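Local coordinates for protein TbpB (Actinobacillus pleuropneumoniae, PDB 3HOL) that binds host transferrin as the lipoprotein component of the bacterial transferrin receptor, probably serving iron acquisition, at residues V410-K415 / P479-L484; K249-A252 / L257-V260; K112-N117 / A180-T185; T284-S289 / D383-K388. One frame throughout, in Å; residues are numbered along the deposited sequence.

Contact 1: residues V410-K415 / P479-L484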
loop_
_atom_site.group_PDB
_atom_site.type_symbol
_atom_site.label_atom_id
_atom_site.label_comp_id
_atom_site.label_asym_id
_atom_site.label_seq_id
_atom_site.Cartn_x
_atom_site.Cartn_y
_atom_site.Cartn_z
ATOM N N VAL A 410 28.761 8.778 2.840
ATOM C CA VAL A 410 28.047 8.692 1.585
ATOM C C VAL A 410 28.711 9.650 0.605
ATOM O O VAL A 410 28.821 10.857 0.859
ATOM C CB VAL A 410 26.530 9.047 1.764
ATOM C CG1 VAL A 410 25.842 9.232 0.405
ATOM C CG2 VAL A 410 25.825 7.993 2.609
ATOM N N ASP A 411 29.131 9.092 -0.519
ATOM C CA ASP A 411 29.747 9.870 -1.562
ATOM C C ASP A 411 28.814 9.780 -2.773
ATOM O O ASP A 411 28.864 8.808 -3.538
ATOM C CB ASP A 411 31.128 9.285 -1.853
ATOM C CG ASP A 411 31.820 9.961 -3.018
ATOM O OD1 ASP A 411 31.200 10.864 -3.621
ATOM O OD2 ASP A 411 32.983 9.580 -3.330
ATOM N N PHE A 412 27.943 10.773 -2.927
ATOM C CA PHE A 412 27.030 10.807 -4.097
ATOM C C PHE A 412 27.756 10.944 -5.450
ATOM O O PHE A 412 27.326 10.361 -6.468
ATOM C CB PHE A 412 25.976 11.906 -3.944
ATOM C CG PHE A 412 24.960 11.628 -2.860
ATOM C CD1 PHE A 412 24.095 10.536 -2.946
ATOM C CD2 PHE A 412 24.854 12.467 -1.759
ATOM C CE1 PHE A 412 23.143 10.290 -1.944
ATOM C CE2 PHE A 412 23.918 12.222 -0.753
ATOM C CZ PHE A 412 23.063 11.131 -0.845
ATOM N N GLY A 413 28.846 11.719 -5.456
ATOM C CA GLY A 413 29.660 11.908 -6.670
ATOM C C GLY A 413 30.128 10.606 -7.286
ATOM O O GLY A 413 29.897 10.345 -8.485
ATOM N N ASN A 414 30.769 9.775 -6.468
ATOM C CA ASN A 414 31.274 8.486 -6.931
ATOM C C ASN A 414 30.327 7.303 -6.688
ATOM O O ASN A 414 30.706 6.143 -6.948
ATOM C CB ASN A 414 32.649 8.218 -6.318
ATOM C CG ASN A 414 33.641 9.310 -6.660
ATOM O OD1 ASN A 414 34.038 10.110 -5.799
ATOM N ND2 ASN A 414 33.997 9.390 -7.930
ATOM N N LYS A 415 29.115 7.597 -6.203
ATOM C CA LYS A 415 28.074 6.573 -6.018
ATOM C C LYS A 415 28.490 5.524 -4.970
ATOM O O LYS A 415 28.281 4.333 -5.154
ATOM C CB LYS A 415 27.734 5.882 -7.357
ATOM C CG LYS A 415 26.532 6.425 -8.128
ATOM C CD LYS A 415 26.719 7.874 -8.553
ATOM C CE LYS A 415 25.501 8.421 -9.311
ATOM N NZ LYS A 415 25.839 9.816 -9.692
ATOM N N PRO A 479 12.501 13.990 0.415
ATOM C CA PRO A 479 12.649 14.850 -0.751
ATOM C C PRO A 479 14.092 15.200 -1.104
ATOM O O PRO A 479 14.370 15.605 -2.248
ATOM C CB PRO A 479 11.855 16.124 -0.375
ATOM C CG PRO A 479 11.131 15.826 0.902
ATOM C CD PRO A 479 11.794 14.639 1.527
ATOM N N THR A 480 14.995 15.088 -0.134
ATOM C CA THR A 480 16.360 15.520 -0.351
ATOM C C THR A 480 17.358 14.391 -0.042
ATOM O O THR A 480 18.574 14.630 0.010
ATOM C CB THR A 480 16.722 16.813 0.487
ATOM O OG1 THR A 480 16.526 16.571 1.887
ATOM C CG2 THR A 480 15.889 18.021 0.047
ATOM N N ALA A 481 16.847 13.169 0.153
ATOM C CA ALA A 481 17.681 12.021 0.531
ATOM C C ALA A 481 18.440 12.226 1.844
ATOM O O ALA A 481 19.529 11.658 2.035
ATOM C CB ALA A 481 18.656 11.626 -0.604
ATOM N N ALA A 482 17.844 12.995 2.756
ATOM C CA ALA A 482 18.435 13.291 4.057
ATOM C C ALA A 482 18.290 12.142 5.040
ATOM O O ALA A 482 18.800 12.219 6.160
ATOM C CB ALA A 482 17.786 14.562 4.656
ATOM N N GLU A 483 17.547 11.103 4.655
ATOM C CA GLU A 483 17.401 9.905 5.477
ATOM C C GLU A 483 17.792 8.697 4.639
ATOM O O GLU A 483 17.541 8.658 3.423
ATOM C CB GLU A 483 15.953 9.760 5.997
ATOM C CG GLU A 483 15.445 11.023 6.777
ATOM C CD GLU A 483 14.022 10.919 7.299
ATOM O OE1 GLU A 483 13.416 9.851 7.159
ATOM O OE2 GLU A 483 13.492 11.901 7.891
ATOM N N LEU A 484 18.414 7.728 5.284
ATOM C CA LEU A 484 18.721 6.440 4.622
ATOM C C LEU A 484 18.418 5.289 5.565
ATOM O O LEU A 484 18.366 5.467 6.799
ATOM C CB LEU A 484 20.165 6.368 4.076
ATOM C CG LEU A 484 21.392 6.253 5.013
ATOM C CD1 LEU A 484 21.646 4.860 5.576
ATOM C CD2 LEU A 484 22.630 6.717 4.305
#
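Val410 and Leu484 face each other with their CA atoms 10.1 Å apart, and the CA atoms of Phe412 and Ala481 are 10.5 Å apart. No hydrogen bond joins the two segments. The contact is made by side chains that reach across from separate backbones. Residues 410-411 end a strand, and residues 483-484 begin one. Val410 CG2 meets Leu484 CD2 at 3.8 Å, methyl against methyl, the two side chains pointing opposite ways and passing alongside each other at their ends. The other methyl of Val410 has a different role. CG1 stands anti to the backbone N (chi1 169°) and lies 3.5 Å above the plane of the Phe412 ring, over its centre. The far end of that ring touches the second segment, with Phe412 CZ 4.4 Å from Ala481 CB. After Phe412 the chain turns. Asn414 N donates to Asp411 OD1 in a nearly straight bond of 3.1 Å, from above the carboxylate plane; this is an Asx motif. The four touching residues are buried inside the C-lobe barrel. Tyr378 of strand 375-387 touches Val410, Phe412 and Leu484, and its OH is hydrogen-bonded to Ala481 O. Leu417 of strand 416-421 and Ile437 of strand 431-438 add to the same core, and the Phe476 ring from strand 470-477 meets that of Phe412.

Contact 2: residues K249-A252 / L257-V260; sequences KFVA and LFAV
Ala259 CB sits over one face of the Phe250 ring, offset toward the rim. Ala259 CB is 3.6 Å from the centroid of the Phe250 ring, a CH-pi contact, and its closest ring atom is Phe250 CZ. The ring lies over the neighbouring strand because Phe250 CG is placed between the backbone N and the carbonyl carbon (chi1 68°). Leu257 CD2 comes to the same ring obliquely, 4.4 Å from Phe250 CE1. Tyr196 meets the Phe250 ring edge-to-face. At the turn end, Ala252 CB packs on Leu257 CB.

The other face of the sheet carries Lys249, Val251, Phe258 and Val260. Here Val251 CG2 touches Phe258 CD1 at 4.0 Å. Lys249 CD approaches the same ring obliquely, 3.7 Å from Phe258 CE1. On this face Lys249 also touches Tyr105, and Val260 touches Val103, both from strand 101-107 of the five-stranded sheet. The lysine bends at its last torsion. Its NZ makes a weak hydrogen bond to Leu23 O, and the side chain has a cation-pi contact with Tyr30.

The backbones are joined by three hydrogen bonds. Phe250 N donates to Ala259 O at 3.0 Å. Ala259 N returns a straighter bond to Phe250 O at 2.9 Å, nearly along the C=O axis. Ala252 N donates to Leu257 O at 2.9 Å. Leu257 N is buried and has no partner in the model.

This is an antiparallel beta hairpin of the N-lobe barrel, with Phe250-Ala259 as a hydrogen-bonded pair between the non-hydrogen-bonded pairs Lys249-Val260 and Val251-Phe258.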
loop_
_atom_site.group_PDB
_atom_site.type_symbol
_atom_site.label_atom_id
_atom_site.label_comp_id
_atom_site.label_asym_id
_atom_site.label_seq_id
_atom_site.Cartn_x
_atom_site.Cartn_y
_atom_site.Cartn_z
ATOM N N LYS A 249 -12.129 3.069 -7.505
ATOM C CA LYS A 249 -13.567 3.339 -7.398
ATOM C C LYS A 249 -13.803 4.833 -7.384
ATOM O O LYS A 249 -12.870 5.630 -7.151
ATOM C CB LYS A 249 -14.158 2.714 -6.102
ATOM C CG LYS A 249 -13.886 3.574 -4.837
ATOM C CD LYS A 249 -14.325 2.837 -3.548
ATOM C CE LYS A 249 -14.380 3.771 -2.323
ATOM N NZ LYS A 249 -13.029 4.444 -2.116
ATOM N N PHE A 250 -15.046 5.221 -7.628
ATOM C CA PHE A 250 -15.437 6.559 -7.274
ATOM C C PHE A 250 -16.889 6.590 -6.827
ATOM O O PHE A 250 -17.684 5.654 -7.117
ATOM C CB PHE A 250 -15.187 7.587 -8.396
ATOM C CG PHE A 250 -16.051 7.409 -9.619
ATOM C CD1 PHE A 250 -17.351 7.856 -9.629
ATOM C CD2 PHE A 250 -15.515 6.855 -10.790
ATOM C CE1 PHE A 250 -18.158 7.731 -10.778
ATOM C CE2 PHE A 250 -16.305 6.733 -11.976
ATOM C CZ PHE A 250 -17.645 7.162 -11.952
ATOM N N VAL A 251 -17.236 7.675 -6.146
ATOM C CA VAL A 251 -18.644 7.887 -5.739
ATOM C C VAL A 251 -19.157 9.211 -6.305
ATOM O O VAL A 251 -18.485 10.249 -6.165
ATOM C CB VAL A 251 -18.797 7.864 -4.206
ATOM C CG1 VAL A 251 -20.320 7.784 -3.771
ATOM C CG2 VAL A 251 -17.966 6.750 -3.588
ATOM N N ALA A 252 -20.339 9.195 -6.937
ATOM C CA ALA A 252 -20.943 10.443 -7.442
ATOM C C ALA A 252 -21.058 11.461 -6.278
ATOM O O ALA A 252 -21.334 11.062 -5.123
ATOM C CB ALA A 252 -22.333 10.142 -8.051
ATOM N N LEU A 257 -24.370 7.132 -7.431
ATOM C CA LEU A 257 -23.635 6.104 -8.180
ATOM C C LEU A 257 -22.335 5.754 -7.485
ATOM O O LEU A 257 -21.666 6.639 -6.917
ATOM C CB LEU A 257 -23.402 6.556 -9.623
ATOM C CG LEU A 257 -23.232 5.298 -10.469
ATOM C CD1 LEU A 257 -24.375 5.047 -11.466
ATOM C CD2 LEU A 257 -21.849 5.284 -11.066
ATOM N N PHE A 258 -22.009 4.456 -7.488
ATOM C CA PHE A 258 -20.736 3.928 -6.994
ATOM C C PHE A 258 -20.173 3.112 -8.124
ATOM O O PHE A 258 -20.798 2.160 -8.562
ATOM C CB PHE A 258 -21.011 3.050 -5.766
ATOM C CG PHE A 258 -19.799 2.368 -5.155
ATOM C CD1 PHE A 258 -19.078 2.979 -4.111
ATOM C CD2 PHE A 258 -19.451 1.051 -5.522
ATOM C CE1 PHE A 258 -18.033 2.316 -3.471
ATOM C CE2 PHE A 258 -18.386 0.385 -4.912
ATOM C CZ PHE A 258 -17.681 1.008 -3.876
ATOM N N ALA A 259 -19.002 3.500 -8.616
ATOM C CA ALA A 259 -18.386 2.838 -9.743
ATOM C C ALA A 259 -17.073 2.187 -9.318
ATOM O O ALA A 259 -16.373 2.701 -8.470
ATOM C CB ALA A 259 -18.126 3.888 -10.865
ATOM N N VAL A 260 -16.732 1.056 -9.909
ATOM C CA VAL A 260 -15.453 0.375 -9.659
ATOM C C VAL A 260 -14.814 0.021 -10.996
ATOM O O VAL A 260 -15.498 -0.039 -12.004
ATOM C CB VAL A 260 -15.593 -0.972 -8.839
ATOM C CG1 VAL A 260 -16.134 -0.720 -7.408
ATOM C CG2 VAL A 260 -16.550 -1.996 -9.575
#

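Contact 3: residues K112-N117 / A180-T185; sequences KELPVN and ATKKMT
Leu114 and Lys182 meet where strand 113-115, which is followed by strand 119-133 of the N-lobe barrel sheet, passes the hairpin of strands 171-178 and 183-190. That hairpin turns through a G1 beta bulge, in which Lys182 and Lys183 both face Asp178. Lys182 takes the left-handed backbone conformation.

Hydrogen bonds play no part across the contact. Val116 O and Ala180 N come to 4.0 Å, too far apart to bond, and Ala180 N instead makes a weak bond to Asp178 OD1.

What remains is van der Waals contact. Asn117 and Ala180 are the closest backbones, with CA atoms 4.7 Å apart, and their CB atoms touch at 4.3 Å. Phe179, just before Ala180, also touches Leu114 and Pro115. Strand 113-115 itself pairs with strand 272-282, so the contact sets an edge of that sheet beside the barrel hairpin.

The Lys182 chain is straight until it bends at its last torsion (chi4 -77°). It crosses Leu114 at about a right angle, and its NZ lies 3.7 Å from the methyl carbon Leu114 CD1.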
loop_
_atom_site.group_PDB
_atom_site.type_symbol
_atom_site.label_atom_id
_atom_site.label_comp_id
_atom_site.label_asym_id
_atom_site.label_seq_id
_atom_site.Cartn_x
_atom_site.Cartn_y
_atom_site.Cartn_z
ATOM N N LYS A 112 5.471 -1.612 -5.348
ATOM C CA LYS A 112 6.603 -0.952 -4.654
ATOM C C LYS A 112 7.590 -0.338 -5.643
ATOM O O LYS A 112 8.501 0.395 -5.248
ATOM C CB LYS A 112 7.336 -1.947 -3.738
ATOM C CG LYS A 112 6.513 -2.245 -2.428
ATOM C CD LYS A 112 7.365 -2.947 -1.383
ATOM C CE LYS A 112 6.541 -3.212 -0.099
ATOM N NZ LYS A 112 5.812 -4.517 -0.174
ATOM N N GLU A 113 7.405 -0.668 -6.915
ATOM C CA GLU A 113 8.119 -0.012 -8.005
ATOM C C GLU A 113 7.105 0.437 -9.046
ATOM O O GLU A 113 6.067 -0.222 -9.246
ATOM C CB GLU A 113 9.140 -0.960 -8.644
ATOM C CG GLU A 113 10.140 -1.553 -7.663
ATOM C CD GLU A 113 11.311 -2.326 -8.343
ATOM O OE1 GLU A 113 11.374 -2.449 -9.590
ATOM O OE2 GLU A 113 12.186 -2.802 -7.612
ATOM N N LEU A 114 7.395 1.578 -9.684
ATOM C CA LEU A 114 6.614 2.092 -10.796
ATOM C C LEU A 114 7.481 2.204 -12.072
ATOM O O LEU A 114 8.705 2.412 -11.959
ATOM C CB LEU A 114 6.113 3.516 -10.435
ATOM C CG LEU A 114 5.205 3.670 -9.200
ATOM C CD1 LEU A 114 4.769 5.137 -9.125
ATOM C CD2 LEU A 114 3.968 2.802 -9.330
ATOM N N PRO A 115 6.842 2.108 -13.262
ATOM C CA PRO A 115 7.535 2.396 -14.521
ATOM C C PRO A 115 8.163 3.779 -14.439
ATOM O O PRO A 115 7.616 4.690 -13.787
ATOM C CB PRO A 115 6.429 2.311 -15.564
ATOM C CG PRO A 115 5.410 1.324 -14.945
ATOM C CD PRO A 115 5.465 1.605 -13.479
ATOM N N VAL A 116 9.352 3.908 -15.019
ATOM C CA VAL A 116 10.134 5.162 -14.939
ATOM C C VAL A 116 9.565 6.243 -15.846
ATOM O O VAL A 116 9.339 7.369 -15.424
ATOM C CB VAL A 116 11.648 4.959 -15.321
ATOM C CG1 VAL A 116 12.422 6.234 -15.018
ATOM C CG2 VAL A 116 12.237 3.848 -14.504
ATOM N N ASN A 117 9.330 5.916 -17.098
ATOM C CA ASN A 117 8.872 6.960 -17.992
ATOM C C ASN A 117 7.996 6.505 -19.145
ATOM O O ASN A 117 7.531 7.354 -19.897
ATOM C CB ASN A 117 10.070 7.775 -18.505
ATOM C CG ASN A 117 11.066 6.932 -19.285
ATOM O OD1 ASN A 117 11.775 7.435 -20.168
ATOM N ND2 ASN A 117 11.141 5.648 -18.962
ATOM N N ALA A 180 6.086 9.596 -15.906
ATOM C CA ALA A 180 7.041 10.701 -15.818
ATOM C C ALA A 180 6.411 11.908 -15.166
ATOM O O ALA A 180 7.089 12.592 -14.394
ATOM C CB ALA A 180 7.650 11.071 -17.229
ATOM N N THR A 181 5.131 12.169 -15.441
ATOM C CA THR A 181 4.450 13.297 -14.834
ATOM C C THR A 181 3.528 12.939 -13.631
ATOM O O THR A 181 2.970 13.839 -12.999
ATOM C CB THR A 181 3.633 14.030 -15.863
ATOM O OG1 THR A 181 2.705 13.118 -16.452
ATOM C CG2 THR A 181 4.543 14.563 -16.978
ATOM N N LYS A 182 3.386 11.646 -13.334
ATOM C CA LYS A 182 2.462 11.143 -12.310
ATOM C C LYS A 182 1.017 11.593 -12.569
ATOM O O LYS A 182 0.291 12.025 -11.651
ATOM C CB LYS A 182 2.960 11.511 -10.904
ATOM C CG LYS A 182 4.266 10.744 -10.574
ATOM C CD LYS A 182 4.649 10.851 -9.083
ATOM C CE LYS A 182 5.977 10.149 -8.776
ATOM N NZ LYS A 182 5.868 8.625 -8.700
ATOM N N LYS A 183 0.632 11.518 -13.845
ATOM C CA LYS A 183 -0.714 11.871 -14.316
ATOM C C LYS A 183 -1.402 10.702 -14.951
ATOM O O LYS A 183 -0.764 9.897 -15.626
ATOM C CB LYS A 183 -0.615 12.990 -15.379
ATOM C CG LYS A 183 -0.135 14.307 -14.818
ATOM C CD LYS A 183 -1.113 14.897 -13.840
ATOM C CE LYS A 183 -0.636 16.305 -13.338
ATOM N NZ LYS A 183 -1.717 16.937 -12.496
ATOM N N MET A 184 -2.710 10.624 -14.769
ATOM C CA MET A 184 -3.539 9.578 -15.400
ATOM C C MET A 184 -4.739 10.243 -16.034
ATOM O O MET A 184 -5.336 11.143 -15.451
ATOM C CB MET A 184 -4.049 8.568 -14.329
ATOM C CG MET A 184 -5.049 7.490 -14.839
ATOM S SD MET A 184 -5.867 6.615 -13.424
ATOM C CE MET A 184 -4.516 5.562 -12.874
ATOM N N THR A 185 -5.071 9.812 -17.239
ATOM C CA THR A 185 -6.304 10.206 -17.927
ATOM C C THR A 185 -6.993 8.878 -18.323
ATOM O O THR A 185 -6.396 7.808 -18.223
ATOM C CB THR A 185 -6.029 11.077 -19.198
ATOM O OG1 THR A 185 -5.214 10.324 -20.115
ATOM C CG2 THR A 185 -5.294 12.438 -18.843
#

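Contact 4: residues T284-S289 / D383-K388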
loop_
_atom_site.group_PDB
_atom_site.type_symbol
_atom_site.label_atom_id
_atom_site.label_comp_id
_atom_site.label_asym_id
_atom_site.label_seq_id
_atom_site.Cartn_x
_atom_site.Cartn_y
_atom_site.Cartn_z
ATOM N N THR A 284 12.824 -15.884 14.063
ATOM C CA THR A 284 12.993 -17.300 14.426
ATOM C C THR A 284 13.570 -18.043 13.227
ATOM O O THR A 284 14.396 -18.945 13.385
ATOM C CB THR A 284 11.672 -17.969 14.838
ATOM O OG1 THR A 284 10.885 -18.184 13.660
ATOM C CG2 THR A 284 10.880 -17.148 15.832
ATOM N N ASN A 285 13.147 -17.629 12.027
ATOM C CA ASN A 285 13.518 -18.252 10.757
ATOM C C ASN A 285 14.570 -17.478 9.964
ATOM O O ASN A 285 15.174 -18.030 9.038
ATOM C CB ASN A 285 12.271 -18.418 9.868
ATOM C CG ASN A 285 11.255 -19.398 10.454
ATOM O OD1 ASN A 285 11.609 -20.511 10.848
ATOM N ND2 ASN A 285 9.995 -18.988 10.519
ATOM N N PHE A 286 14.798 -16.211 10.343
ATOM C CA PHE A 286 15.705 -15.298 9.606
ATOM C C PHE A 286 15.325 -15.267 8.122
ATOM O O PHE A 286 16.173 -15.352 7.235
ATOM C CB PHE A 286 17.204 -15.617 9.857
ATOM C CG PHE A 286 17.596 -15.501 11.311
ATOM C CD1 PHE A 286 18.124 -14.312 11.807
ATOM C CD2 PHE A 286 17.355 -16.559 12.200
ATOM C CE1 PHE A 286 18.447 -14.177 13.185
ATOM C CE2 PHE A 286 17.675 -16.447 13.576
ATOM C CZ PHE A 286 18.228 -15.242 14.064
ATOM N N SER A 287 14.021 -15.150 7.878
ATOM C CA SER A 287 13.460 -15.064 6.531
ATOM C C SER A 287 12.764 -13.717 6.370
ATOM O O SER A 287 12.348 -13.133 7.366
ATOM C CB SER A 287 12.469 -16.202 6.319
ATOM O OG SER A 287 11.427 -16.110 7.288
ATOM N N ILE A 288 12.639 -13.233 5.120
ATOM C CA ILE A 288 12.074 -11.887 4.836
ATOM C C ILE A 288 10.721 -12.024 4.144
ATOM O O ILE A 288 10.542 -12.955 3.381
ATOM C CB ILE A 288 13.073 -11.020 4.024
ATOM C CG1 ILE A 288 12.693 -9.529 4.066
ATOM C CG2 ILE A 288 13.205 -11.494 2.575
ATOM C CD1 ILE A 288 13.899 -8.597 4.054
ATOM N N SER A 289 9.745 -11.156 4.458
ATOM C CA SER A 289 8.493 -11.102 3.707
ATOM C C SER A 289 8.045 -9.642 3.485
ATOM O O SER A 289 8.435 -8.750 4.247
ATOM C CB SER A 289 7.393 -11.930 4.380
ATOM O OG SER A 289 6.976 -11.347 5.594
ATOM N N ASP A 383 18.163 -1.984 14.992
ATOM C CA ASP A 383 17.577 -3.103 15.743
ATOM C C ASP A 383 18.052 -4.369 15.024
ATOM O O ASP A 383 18.094 -4.426 13.775
ATOM C CB ASP A 383 16.037 -3.060 15.735
ATOM C CG ASP A 383 15.466 -1.981 16.616
ATOM O OD1 ASP A 383 15.562 -2.100 17.855
ATOM O OD2 ASP A 383 14.892 -1.003 16.081
ATOM N N ALA A 384 18.420 -5.376 15.805
ATOM C CA ALA A 384 19.046 -6.559 15.259
ATOM C C ALA A 384 19.023 -7.701 16.255
ATOM O O ALA A 384 18.923 -7.500 17.470
ATOM C CB ALA A 384 20.496 -6.275 14.838
ATOM N N GLN A 385 19.125 -8.903 15.713
ATOM C CA GLN A 385 19.422 -10.069 16.505
ATOM C C GLN A 385 20.473 -10.892 15.791
ATOM O O GLN A 385 20.419 -11.085 14.571
ATOM C CB GLN A 385 18.160 -10.868 16.754
ATOM C CG GLN A 385 18.353 -11.971 17.735
ATOM C CD GLN A 385 17.139 -12.850 17.788
ATOM O OE1 GLN A 385 16.065 -12.394 18.159
ATOM N NE2 GLN A 385 17.291 -14.107 17.398
ATOM N N VAL A 386 21.475 -11.322 16.561
ATOM C CA VAL A 386 22.524 -12.181 16.051
ATOM C C VAL A 386 22.513 -13.432 16.917
ATOM O O VAL A 386 22.443 -13.325 18.140
ATOM C CB VAL A 386 23.908 -11.508 16.061
ATOM C CG1 VAL A 386 24.931 -12.421 15.389
ATOM C CG2 VAL A 386 23.895 -10.126 15.335
ATOM N N SER A 387 22.567 -14.605 16.280
ATOM C CA SER A 387 22.439 -15.890 17.008
ATOM C C SER A 387 23.431 -16.953 16.578
ATOM O O SER A 387 23.725 -17.110 15.371
ATOM C CB SER A 387 21.029 -16.483 16.856
ATOM O OG SER A 387 20.064 -15.646 17.442
ATOM N N LYS A 388 23.909 -17.707 17.574
ATOM C CA LYS A 388 24.732 -18.879 17.347
ATOM C C LYS A 388 24.407 -19.870 18.441
ATOM O O LYS A 388 23.263 -20.319 18.523
ATOM C CB LYS A 388 26.203 -18.510 17.389
ATOM C CG LYS A 388 26.805 -18.471 16.034
ATOM C CD LYS A 388 27.451 -19.758 15.668
ATOM C CE LYS A 388 28.924 -19.536 15.437
ATOM N NZ LYS A 388 29.613 -20.838 15.197
#
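Phe286 reaches Gln385 and Ser387 from a bend in the chain. Its backbone is in the left-handed region, and its ring carbon CG lies beside the backbone N, opposite the carbonyl carbon (chi1 -60°). This sends the ring out from the turn toward strand 375-387. Gln385 comes from the other side with an extended chain, CG being anti to the backbone N (chi1 -171°), and its amide arrives at the end of the ring. The two side chains cross at about a right angle, with ring and amide planes 83° apart.

Phe286 CZ does most of the touching. It lies 3.6 Å from Gln385 NE2, which approaches obliquely, and 3.9 Å from Ser387 OG, which is at the ring edge near its plane. The backbone O of Gln385 is also at the edge, in the ring plane, 3.9 Å from Phe286 CE1. No hydrogen bond crosses between the segments.

Phe286 belongs to the hairpin of strands 272-282 and 287-290 in the C-lobe handle domain. Phe286 and Ser287 both face Asp282, a G1 beta bulge. Asp282 OD2 also accepts from Asn285 N and is bonded to Thr284 OG1, which ties the turn together. Strand 375-387 is part of the C-lobe barrel, so the ring spans from handle to barrel. It also touches Ser496 of the neighbouring strand 495-508.

The amide is held on the barrel side. Gln385 NE2 donates to Ser387 OG at 3.2 Å in a bent bond, with the hydroxyl tilted from the amide plane. The same hydroxyl is hydrogen-bonded to Asn391 OD1.

From the N terminus, contact 3 comes first and closes a loop of 62 residues, bringing strand 113-115, a partner of strand 272-282, up to a hairpin of the N-lobe barrel. Contact 2 follows as a local hairpin with four residues between its segments, in the same barrel sheet. Contact 4 spans 93 residues and ties the C-lobe handle to the C-lobe barrel. Contact 1 closes the last loop, of 63 residues, within that barrel. The four run in series; none nests or crosses. Contacts 1 and 2 lie on opposite sides of the chain's centre, their own centres 42 Å apart. Contacts 3 and 4 both reach the handle sheet, with nearest atoms about 7 Å apart.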